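Local coordinates for protein BAG family molecular chaperone regulator 4 (Arabidopsis thaliana, PDB 4HWH) that binds the ATPase domain of HSP70/HSC70 chaperones and, as a BAG-domain co-chaperone, probably regulates programmed cell death and stress responses, at residues T11-K16 / M47-K52; K16-V21 / Q74-A79; V22-A27 / V36-M41; L51-I56 / K67-R72. All coordinates share one frame; numbering follows the deposited sequence.

Contact 1: T11-K16 / M47-K52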
# COMPACT_ATOMS: atom_id res chain seq x y z
N THR A 11 -2.67 0.07 -9.82
CA THR A 11 -1.59 -0.91 -9.71
C THR A 11 -0.23 -0.22 -9.72
O THR A 11 0.65 -0.57 -8.93
CB THR A 11 -1.66 -1.95 -10.84
OG1 THR A 11 -2.83 -2.77 -10.66
CG2 THR A 11 -0.43 -2.84 -10.82
N GLY A 12 -0.06 0.75 -10.61
CA GLY A 12 1.18 1.48 -10.70
C GLY A 12 1.50 2.22 -9.41
O GLY A 12 2.65 2.31 -9.00
N GLU A 13 0.46 2.75 -8.78
CA GLU A 13 0.64 3.49 -7.54
C GLU A 13 0.94 2.54 -6.39
O GLU A 13 1.78 2.82 -5.54
CB GLU A 13 -0.58 4.35 -7.24
CG GLU A 13 -0.30 5.46 -6.26
CD GLU A 13 0.86 6.32 -6.70
OE1 GLU A 13 0.99 6.56 -7.93
OE2 GLU A 13 1.65 6.76 -5.84
N VAL A 14 0.24 1.41 -6.37
CA VAL A 14 0.47 0.41 -5.34
C VAL A 14 1.88 -0.17 -5.46
O VAL A 14 2.52 -0.49 -4.46
CB VAL A 14 -0.60 -0.70 -5.39
CG1 VAL A 14 -0.30 -1.77 -4.35
CG2 VAL A 14 -1.98 -0.10 -5.15
N ASP A 15 2.38 -0.30 -6.69
CA ASP A 15 3.76 -0.73 -6.91
C ASP A 15 4.73 0.21 -6.20
O ASP A 15 5.64 -0.23 -5.50
CB ASP A 15 4.10 -0.79 -8.40
CG ASP A 15 3.52 -2.00 -9.09
OD1 ASP A 15 3.07 -2.93 -8.40
OD2 ASP A 15 3.52 -2.03 -10.34
N LYS A 16 4.53 1.51 -6.39
CA LYS A 16 5.37 2.50 -5.73
C LYS A 16 5.29 2.36 -4.22
O LYS A 16 6.31 2.42 -3.52
CB LYS A 16 4.97 3.91 -6.15
CG LYS A 16 5.41 4.29 -7.57
CD LYS A 16 4.88 5.67 -7.96
CE LYS A 16 5.20 5.99 -9.41
NZ LYS A 16 4.68 7.32 -9.81
N MET A 47 -4.86 3.37 1.69
CA MET A 47 -6.30 3.53 1.85
C MET A 47 -6.91 4.35 0.71
O MET A 47 -8.01 4.07 0.25
CB MET A 47 -6.62 4.17 3.20
CG MET A 47 -6.33 3.25 4.39
SD MET A 47 -6.83 3.93 5.98
CE MET A 47 -6.16 2.72 7.11
N ARG A 48 -6.18 5.36 0.25
CA ARG A 48 -6.64 6.18 -0.87
C ARG A 48 -6.75 5.34 -2.14
O ARG A 48 -7.67 5.52 -2.94
CB ARG A 48 -5.69 7.36 -1.08
CG ARG A 48 -5.76 8.41 0.02
CD ARG A 48 -6.93 9.35 -0.20
NE ARG A 48 -6.81 10.07 -1.46
CZ ARG A 48 -7.80 10.74 -2.04
NH1 ARG A 48 -7.59 11.36 -3.19
NH2 ARG A 48 -9.00 10.78 -1.48
N GLN A 49 -5.80 4.42 -2.33
CA GLN A 49 -5.84 3.55 -3.49
C GLN A 49 -7.03 2.59 -3.39
O GLN A 49 -7.65 2.26 -4.40
CB GLN A 49 -4.52 2.80 -3.68
CG GLN A 49 -3.37 3.70 -4.11
CD GLN A 49 -3.71 4.52 -5.35
OE1 GLN A 49 -4.16 3.99 -6.36
NE2 GLN A 49 -3.47 5.83 -5.27
N LEU A 50 -7.35 2.18 -2.18
CA LEU A 50 -8.50 1.31 -1.95
C LEU A 50 -9.79 2.03 -2.32
O LEU A 50 -10.68 1.46 -2.94
CB LEU A 50 -8.54 0.87 -0.48
CG LEU A 50 -9.29 -0.41 -0.13
CD1 LEU A 50 -8.75 -1.58 -0.93
CD2 LEU A 50 -9.19 -0.68 1.37
N LEU A 51 -9.88 3.30 -1.94
CA LEU A 51 -11.04 4.12 -2.27
C LEU A 51 -11.19 4.26 -3.78
O LEU A 51 -12.30 4.22 -4.31
CB LEU A 51 -10.93 5.50 -1.63
CG LEU A 51 -11.14 5.55 -0.12
CD1 LEU A 51 -10.84 6.95 0.40
CD2 LEU A 51 -12.56 5.15 0.23
N LYS A 52 -10.07 4.45 -4.47
CA LYS A 52 -10.08 4.56 -5.92
C LYS A 52 -10.65 3.30 -6.54
O LYS A 52 -11.53 3.36 -7.40
CB LYS A 52 -8.67 4.84 -6.45
CG LYS A 52 -8.62 5.12 -7.94
CD LYS A 52 -7.31 5.79 -8.35
CE LYS A 52 -7.31 6.14 -9.84
NZ LYS A 52 -6.03 6.76 -10.28
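Gln49 reaches from helix 36-54 to Glu13 and Val14 on helix 3-29 by van der Waals packing, without a hydrogen bond between the two segments. The amide of Gln49 lies against the CB and CG methylenes of Glu13: its NE2 is 3.3 Å from CG of Glu13, and its CD stands 3.7 Å from Glu13 CB. The two side chains cross at about a right angle, carboxylate and amide planes 47° apart. With CG anti to the backbone N (chi1 -161°) and a bend at chi2, the carboxylate of Glu13 is carried away from helix 36-54 toward a malonic acid, probably from the crystallisation liquor, whose pocket it lines with Leu17 and Arg20. Glutamate's aliphatic stem suits the place, packing while the acid is led off.

The apolar part is looser. Val14 CG2 comes 4.1 Å from CB of Gln49, the two side chains sliding past each other in opposite directions; its CG1 faces Arg72 of helix 63-86, so valine's two methyls suit a buried place between helices.

The helices run antiparallel within the three-helix bundle of the BAG domain. Helix 63-86 covers the other flank of Val14 through Glu69 and Arg72, the latter also salt-bridged to Asp15.

Contact 2: K16-V21 / Q74-A79. With ACT (acetate ion), chain G.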
# COMPACT_ATOMS: atom_id res chain seq x y z
N LYS A 16 4.53 1.51 -6.39
CA LYS A 16 5.37 2.50 -5.73
C LYS A 16 5.29 2.36 -4.22
O LYS A 16 6.31 2.42 -3.52
CB LYS A 16 4.97 3.91 -6.15
CG LYS A 16 5.41 4.29 -7.57
CD LYS A 16 4.88 5.67 -7.96
CE LYS A 16 5.20 5.99 -9.41
NZ LYS A 16 4.68 7.32 -9.81
N LEU A 17 4.08 2.16 -3.71
CA LEU A 17 3.89 2.00 -2.27
C LEU A 17 4.53 0.71 -1.78
O LEU A 17 5.09 0.66 -0.69
CB LEU A 17 2.41 2.07 -1.92
CG LEU A 17 1.82 3.48 -2.11
CD1 LEU A 17 0.29 3.47 -2.08
CD2 LEU A 17 2.38 4.43 -1.06
N SER A 18 4.44 -0.34 -2.58
CA SER A 18 5.05 -1.61 -2.21
C SER A 18 6.56 -1.45 -2.04
O SER A 18 7.15 -1.97 -1.09
CB SER A 18 4.73 -2.69 -3.24
OG SER A 18 5.42 -3.89 -2.94
N ASP A 19 7.19 -0.73 -2.97
CA ASP A 19 8.62 -0.46 -2.87
C ASP A 19 8.94 0.37 -1.62
O ASP A 19 9.93 0.13 -0.93
CB ASP A 19 9.13 0.28 -4.12
CG ASP A 19 9.23 -0.63 -5.34
OD1 ASP A 19 9.22 -1.86 -5.17
OD2 ASP A 19 9.33 -0.10 -6.46
N ARG A 20 8.08 1.34 -1.33
CA ARG A 20 8.29 2.20 -0.17
C ARG A 20 8.23 1.40 1.13
O ARG A 20 9.02 1.62 2.05
CB ARG A 20 7.28 3.34 -0.14
CG ARG A 20 7.41 4.25 1.06
CD ARG A 20 8.80 4.84 1.14
NE ARG A 20 9.10 5.65 -0.04
CZ ARG A 20 10.33 5.95 -0.44
NH1 ARG A 20 11.39 5.51 0.23
NH2 ARG A 20 10.51 6.69 -1.53
N VAL A 21 7.28 0.47 1.21
CA VAL A 21 7.14 -0.35 2.41
C VAL A 21 8.40 -1.18 2.64
O VAL A 21 8.87 -1.29 3.77
CB VAL A 21 5.89 -1.25 2.33
CG1 VAL A 21 5.87 -2.25 3.49
CG2 VAL A 21 4.62 -0.39 2.34
N GLN A 74 -4.47 -4.96 1.02
CA GLN A 74 -4.70 -5.50 2.36
C GLN A 74 -3.43 -6.13 2.92
O GLN A 74 -3.11 -5.97 4.10
CB GLN A 74 -5.85 -6.50 2.34
CG GLN A 74 -7.17 -5.90 1.86
CD GLN A 74 -8.27 -6.93 1.70
OE1 GLN A 74 -8.01 -8.08 1.33
NE2 GLN A 74 -9.51 -6.53 1.97
N ASN A 75 -2.68 -6.82 2.07
CA ASN A 75 -1.42 -7.42 2.49
C ASN A 75 -0.38 -6.38 2.88
O ASN A 75 0.31 -6.52 3.89
CB ASN A 75 -0.87 -8.33 1.39
CG ASN A 75 -1.64 -9.62 1.26
OD1 ASN A 75 -2.51 -9.92 2.08
ND2 ASN A 75 -1.34 -10.40 0.22
N LEU A 76 -0.27 -5.32 2.08
CA LEU A 76 0.63 -4.23 2.39
C LEU A 76 0.24 -3.52 3.69
O LEU A 76 1.09 -3.15 4.49
CB LEU A 76 0.70 -3.23 1.23
CG LEU A 76 1.37 -3.81 -0.03
CD1 LEU A 76 1.23 -2.87 -1.22
CD2 LEU A 76 2.83 -4.12 0.25
N GLN A 77 -1.07 -3.35 3.90
CA GLN A 77 -1.55 -2.70 5.11
C GLN A 77 -1.11 -3.49 6.34
O GLN A 77 -0.69 -2.91 7.34
CB GLN A 77 -3.08 -2.58 5.08
CG GLN A 77 -3.62 -1.57 4.07
CD GLN A 77 -5.15 -1.55 4.03
OE1 GLN A 77 -5.78 -2.54 3.66
NE2 GLN A 77 -5.74 -0.42 4.40
N GLU A 78 -1.20 -4.81 6.25
CA GLU A 78 -0.77 -5.67 7.35
C GLU A 78 0.73 -5.53 7.59
O GLU A 78 1.17 -5.44 8.73
CB GLU A 78 -1.13 -7.13 7.06
CG GLU A 78 -2.62 -7.39 7.02
CD GLU A 78 -2.95 -8.86 6.82
OE1 GLU A 78 -2.01 -9.69 6.82
OE2 GLU A 78 -4.15 -9.18 6.67
N ALA A 79 1.50 -5.49 6.51
CA ALA A 79 2.95 -5.33 6.63
C ALA A 79 3.30 -4.01 7.30
O ALA A 79 4.21 -3.95 8.13
CB ALA A 79 3.61 -5.43 5.26
C ACT G . 3.64 -6.67 -3.03
O ACT G . 2.62 -7.40 -3.10
OXT ACT G . 3.82 -5.90 -4.00
CH3 ACT G . 4.58 -6.72 -1.86
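Leu76 of helix 63-86 meets Ser18 of helix 3-29 where these two helices run parallel in the three-helix bundle of the BAG domain. The tight part is here: the backbones approach to 6.9 Å between CA of Ser18 and CA of Leu76, and the leucine's CD1 sits 4.0 Å from CB of Ser18. A small serine suits the place because it lets the larger leucine lie close. One turn on, CG1 of Val21 and CB of Ala79 touch more lightly at 4.3 Å, a valine methyl against the lone methyl of an alanine. Leu46 of helix 36-54 also packs on Leu76, making that leucine part of the three-way core.

The other side is polar. The hydroxyl of Ser18, with OG placed anti to the backbone N (chi1 175°), turns to the partly exposed edge and donates a hydrogen bond of 2.8 Å from OG to OXT of an acetate. The second leucine branch, CD2, borders the same ion, 3.8 Å from its CH3. With an alanine in place of Leu76, the methyls that cover Ser18 and the acetate's CH3 are gone, which would probably open a gap between the three helices.

The acetate probably came from the crystallisation liquor; its OXT is also bonded by Arg72 NH2, so hydroxyl and guanidinium together probably let the rim of the seam hold a small anion.

Contact 3: V22-A27 / V36-M41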
# COMPACT_ATOMS: atom_id res chain seq x y z
N VAL A 22 8.95 -1.74 1.58
CA VAL A 22 10.19 -2.50 1.72
C VAL A 22 11.32 -1.59 2.20
O VAL A 22 12.09 -1.95 3.08
CB VAL A 22 10.59 -3.22 0.41
CG1 VAL A 22 11.99 -3.83 0.54
CG2 VAL A 22 9.58 -4.31 0.08
N ALA A 23 11.39 -0.39 1.63
CA ALA A 23 12.40 0.59 2.05
C ALA A 23 12.28 0.90 3.54
O ALA A 23 13.28 1.03 4.24
CB ALA A 23 12.30 1.86 1.22
N LEU A 24 11.05 1.05 4.03
CA LEU A 24 10.86 1.31 5.45
C LEU A 24 11.31 0.11 6.28
O LEU A 24 11.93 0.27 7.33
CB LEU A 24 9.40 1.66 5.76
CG LEU A 24 8.90 2.96 5.13
CD1 LEU A 24 7.40 3.11 5.34
CD2 LEU A 24 9.65 4.16 5.69
N GLU A 25 10.99 -1.09 5.82
CA GLU A 25 11.39 -2.28 6.54
C GLU A 25 12.91 -2.39 6.62
O GLU A 25 13.46 -2.79 7.65
CB GLU A 25 10.85 -3.55 5.89
CG GLU A 25 11.46 -4.79 6.51
CD GLU A 25 11.09 -6.07 5.82
OE1 GLU A 25 10.55 -6.01 4.69
OE2 GLU A 25 11.34 -7.15 6.40
N VAL A 26 13.57 -2.07 5.51
CA VAL A 26 15.02 -2.11 5.45
C VAL A 26 15.63 -1.10 6.41
O VAL A 26 16.59 -1.41 7.13
CB VAL A 26 15.53 -1.85 4.02
CG1 VAL A 26 17.03 -1.58 4.01
CG2 VAL A 26 15.18 -3.02 3.11
N ALA A 27 15.07 0.10 6.44
CA ALA A 27 15.54 1.13 7.36
C ALA A 27 15.47 0.65 8.81
O ALA A 27 16.43 0.76 9.56
CB ALA A 27 14.74 2.41 7.18
N VAL A 36 7.10 7.94 12.98
CA VAL A 36 5.78 7.32 12.89
C VAL A 36 5.00 7.77 11.65
O VAL A 36 4.22 7.00 11.08
CB VAL A 36 4.94 7.57 14.17
CG1 VAL A 36 4.74 9.07 14.40
CG2 VAL A 36 3.60 6.86 14.08
N ARG A 37 5.21 9.01 11.21
CA ARG A 37 4.47 9.53 10.06
C ARG A 37 4.75 8.74 8.78
O ARG A 37 3.90 8.70 7.89
CB ARG A 37 4.73 11.02 9.84
CG ARG A 37 6.10 11.35 9.26
CD ARG A 37 6.08 12.71 8.56
NE ARG A 37 7.41 13.10 8.10
CZ ARG A 37 8.21 13.92 8.77
NH1 ARG A 37 7.81 14.44 9.92
NH2 ARG A 37 9.41 14.22 8.29
N GLU A 38 5.92 8.12 8.68
CA GLU A 38 6.24 7.31 7.51
C GLU A 38 5.25 6.16 7.40
O GLU A 38 4.70 5.90 6.33
CB GLU A 38 7.67 6.76 7.57
CG GLU A 38 8.74 7.77 7.86
CD GLU A 38 8.69 8.97 6.94
OE1 GLU A 38 8.38 8.81 5.74
OE2 GLU A 38 8.98 10.08 7.42
N PHE A 39 5.04 5.46 8.51
CA PHE A 39 4.13 4.32 8.52
C PHE A 39 2.69 4.79 8.29
O PHE A 39 1.94 4.16 7.55
CB PHE A 39 4.22 3.57 9.85
CG PHE A 39 5.61 3.14 10.20
CD1 PHE A 39 6.34 2.33 9.34
CD2 PHE A 39 6.20 3.55 11.39
CE1 PHE A 39 7.63 1.93 9.66
CE2 PHE A 39 7.49 3.16 11.71
CZ PHE A 39 8.20 2.35 10.84
N ASP A 40 2.33 5.90 8.91
CA ASP A 40 0.97 6.40 8.79
C ASP A 40 0.67 6.95 7.40
O ASP A 40 -0.41 6.73 6.87
CB ASP A 40 0.68 7.45 9.88
CG ASP A 40 0.51 6.82 11.25
OD1 ASP A 40 0.30 5.59 11.31
OD2 ASP A 40 0.58 7.55 12.25
N MET A 41 1.63 7.64 6.80
CA MET A 41 1.45 8.11 5.43
C MET A 41 1.33 6.94 4.46
O MET A 41 0.50 6.97 3.55
CB MET A 41 2.60 9.02 5.00
CG MET A 41 2.54 10.42 5.58
SD MET A 41 3.76 11.50 4.78
CE MET A 41 5.29 10.81 5.41
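Leu24 turns its CG anti to the carbonyl carbon (chi1 -65°) and, its CB directed toward helix 36-54, sets CD2 against Glu38 and CD1 beside Phe39. This is helix-helix packing near one end of the three-helix bundle of the BAG domain, where helix 3-29 and the antiparallel helix 36-54 stand on either side of the loop that joins them. CD2 of Leu24 lies 3.8 Å from CB of Glu38, the two side chains crossing at about a right angle, while CD1 comes 4.0 Å from the backbone O of Glu38. A leucine fits because its fork can address two neighbours at once and its side chain is buried.

Of the Glu38 side chain, CB makes the closest approach to the leucine. The bend at chi2 (-52°) leaves the acid outside the packing, on the partly exposed side, where OE2 of Glu38 is 3.5 Å from NE of Arg37. That oxygen lies well out of the guanidinium plane, so the attraction is one of charges, without an N-H directed at it.

Phe39 supplies the bulk on the inner side. Val34 of the connecting loop and Leu83 of helix 63-86 pack on both Leu24 and Phe39, closing an apolar cluster at this end of the bundle. Across the two segments the ring is met obliquely, with CD1 of Leu24 4.2 Å from CD1 of Phe39.

Contact 4: L51-I56 / K67-R72. With ACT (acetate ion), chain G.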
# COMPACT_ATOMS: atom_id res chain seq x y z
N LEU A 51 -9.88 3.30 -1.94
CA LEU A 51 -11.04 4.12 -2.27
C LEU A 51 -11.19 4.26 -3.78
O LEU A 51 -12.30 4.22 -4.31
CB LEU A 51 -10.93 5.50 -1.63
CG LEU A 51 -11.14 5.55 -0.12
CD1 LEU A 51 -10.84 6.95 0.40
CD2 LEU A 51 -12.56 5.15 0.23
N LYS A 52 -10.07 4.45 -4.47
CA LYS A 52 -10.08 4.56 -5.92
C LYS A 52 -10.65 3.30 -6.54
O LYS A 52 -11.53 3.36 -7.40
CB LYS A 52 -8.67 4.84 -6.45
CG LYS A 52 -8.62 5.12 -7.94
CD LYS A 52 -7.31 5.79 -8.35
CE LYS A 52 -7.31 6.14 -9.84
NZ LYS A 52 -6.03 6.76 -10.28
N LEU A 53 -10.17 2.14 -6.10
CA LEU A 53 -10.69 0.86 -6.58
C LEU A 53 -12.18 0.72 -6.29
O LEU A 53 -12.93 0.20 -7.11
CB LEU A 53 -9.92 -0.31 -5.97
CG LEU A 53 -8.47 -0.53 -6.41
CD1 LEU A 53 -7.77 -1.53 -5.51
CD2 LEU A 53 -8.40 -0.98 -7.86
N ASP A 54 -12.61 1.18 -5.11
CA ASP A 54 -14.02 1.10 -4.73
C ASP A 54 -14.93 1.80 -5.73
O ASP A 54 -16.07 1.40 -5.93
CB ASP A 54 -14.25 1.71 -3.34
CG ASP A 54 -13.74 0.84 -2.22
OD1 ASP A 54 -13.52 -0.37 -2.45
OD2 ASP A 54 -13.56 1.37 -1.10
N GLY A 55 -14.41 2.86 -6.35
CA GLY A 55 -15.19 3.65 -7.28
C GLY A 55 -15.11 3.18 -8.72
O GLY A 55 -15.78 3.73 -9.59
N ILE A 56 -14.30 2.16 -8.97
CA ILE A 56 -14.16 1.62 -10.31
C ILE A 56 -15.22 0.56 -10.59
O ILE A 56 -15.20 -0.52 -10.00
CB ILE A 56 -12.77 1.00 -10.55
CG1 ILE A 56 -11.68 2.07 -10.46
CG2 ILE A 56 -12.72 0.32 -11.91
CD1 ILE A 56 -10.28 1.51 -10.54
N LYS A 67 -10.13 -6.89 -7.86
CA LYS A 67 -10.19 -7.67 -6.64
C LYS A 67 -8.79 -8.12 -6.23
O LYS A 67 -8.46 -8.17 -5.05
CB LYS A 67 -11.10 -8.88 -6.83
CG LYS A 67 -11.43 -9.63 -5.55
CD LYS A 67 -12.28 -10.86 -5.85
CE LYS A 67 -12.56 -11.67 -4.60
NZ LYS A 67 -13.36 -12.90 -4.90
N ALA A 68 -7.96 -8.43 -7.22
CA ALA A 68 -6.58 -8.82 -6.97
C ALA A 68 -5.82 -7.68 -6.30
O ALA A 68 -5.05 -7.89 -5.36
CB ALA A 68 -5.90 -9.22 -8.26
N GLU A 69 -6.03 -6.46 -6.78
CA GLU A 69 -5.34 -5.30 -6.25
C GLU A 69 -5.81 -4.97 -4.84
O GLU A 69 -5.03 -4.50 -4.01
CB GLU A 69 -5.55 -4.09 -7.17
CG GLU A 69 -4.43 -3.08 -7.09
CD GLU A 69 -3.09 -3.68 -7.48
OE1 GLU A 69 -2.07 -3.27 -6.90
OE2 GLU A 69 -3.07 -4.56 -8.36
N VAL A 70 -7.08 -5.21 -4.57
CA VAL A 70 -7.61 -5.00 -3.23
C VAL A 70 -6.87 -5.89 -2.24
O VAL A 70 -6.48 -5.44 -1.16
CB VAL A 70 -9.13 -5.27 -3.17
CG1 VAL A 70 -9.62 -5.30 -1.72
CG2 VAL A 70 -9.89 -4.22 -3.98
N ARG A 71 -6.66 -7.15 -2.62
CA ARG A 71 -5.98 -8.10 -1.76
C ARG A 71 -4.52 -7.70 -1.54
O ARG A 71 -4.00 -7.83 -0.44
CB ARG A 71 -6.07 -9.52 -2.33
CG ARG A 71 -7.48 -10.09 -2.33
CD ARG A 71 -7.51 -11.51 -2.87
NE ARG A 71 -8.86 -12.07 -2.87
CZ ARG A 71 -9.16 -13.30 -3.28
NH1 ARG A 71 -8.21 -14.10 -3.73
NH2 ARG A 71 -10.41 -13.72 -3.24
N ARG A 72 -3.88 -7.21 -2.60
CA ARG A 72 -2.49 -6.79 -2.51
C ARG A 72 -2.38 -5.66 -1.51
O ARG A 72 -1.47 -5.62 -0.68
CB ARG A 72 -1.97 -6.35 -3.89
CG ARG A 72 -0.56 -6.81 -4.22
CD ARG A 72 0.44 -5.66 -4.37
NE ARG A 72 0.17 -4.86 -5.56
CZ ARG A 72 1.09 -4.23 -6.28
NH1 ARG A 72 0.72 -3.53 -7.34
NH2 ARG A 72 2.38 -4.31 -5.96
C ACT G . 3.64 -6.67 -3.03
O ACT G . 2.62 -7.40 -3.10
OXT ACT G . 3.82 -5.90 -4.00
CH3 ACT G . 4.58 -6.72 -1.86
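Leu53 and Val70 bring their backbones to 7.4 Å between their CA atoms, at the end of helix 36-54 and on the antiparallel helix 63-86 of the three-helix BAG bundle. Helix 36-54 is finishing here: Ile56 N bonds to Leu53 O at 3.0 Å, and the chain then leaves the helical path.

Leu53 is buried and directed at the other helix. Its CD1 makes the closest touches, 3.8 Å from CG2 of Val70 and equally far from CB of Glu69. It slides past the valine in the opposite direction and crosses the glutamate at about a right angle. The pairing suits the types: a leucine long enough to span the gap, a compact valine beside it, and a glutamate offering only its stem.

The acid of Glu69, a charge at a buried position, is led away from Leu53 by CG standing anti to the backbone N (chi1 -154°) together with a bend at chi2 (60°). Arg72 grips it side-on, with two nitrogens on one oxygen: NH1 donates to the syn lone pair of Glu69 OE1 at 2.8 Å, while NE reaches that OE1 at 3.1 Å from above the carboxylate plane. Arg72 NH1 also pairs with Asp15 of helix 3-29. With an alanine in place of Arg72, Glu69 and Asp15 would probably be left as neighbouring negative charges without their shared mate. The guanidinium's remaining nitrogen turns to the acetate, with NH2 2.9 Å from OXT at an N-H...O angle of 159°.

How the contacts relate
The four contacts spread along one three-helix bundle, and together they join every pair of its helices. Contacts 1 and 3 both hold helix 3-29 to helix 36-54, their centres about 16 Å apart; contact 2 ties helix 3-29 to helix 63-86, and contact 4 ties helix 36-54 to helix 63-86. Contacts 3 and 4 are buried and lie on opposite sides of the chain's centre, whereas 1 and 2, though nearer that centre, are only partly buried. Leucine-led packing dominates 2, 3 and 4, while 1 relies on an amide against aliphatic stems. A salt bridge, with a weak hydrogen bond beside it, links 1 to 4, and an acetate bridges 2 and 4.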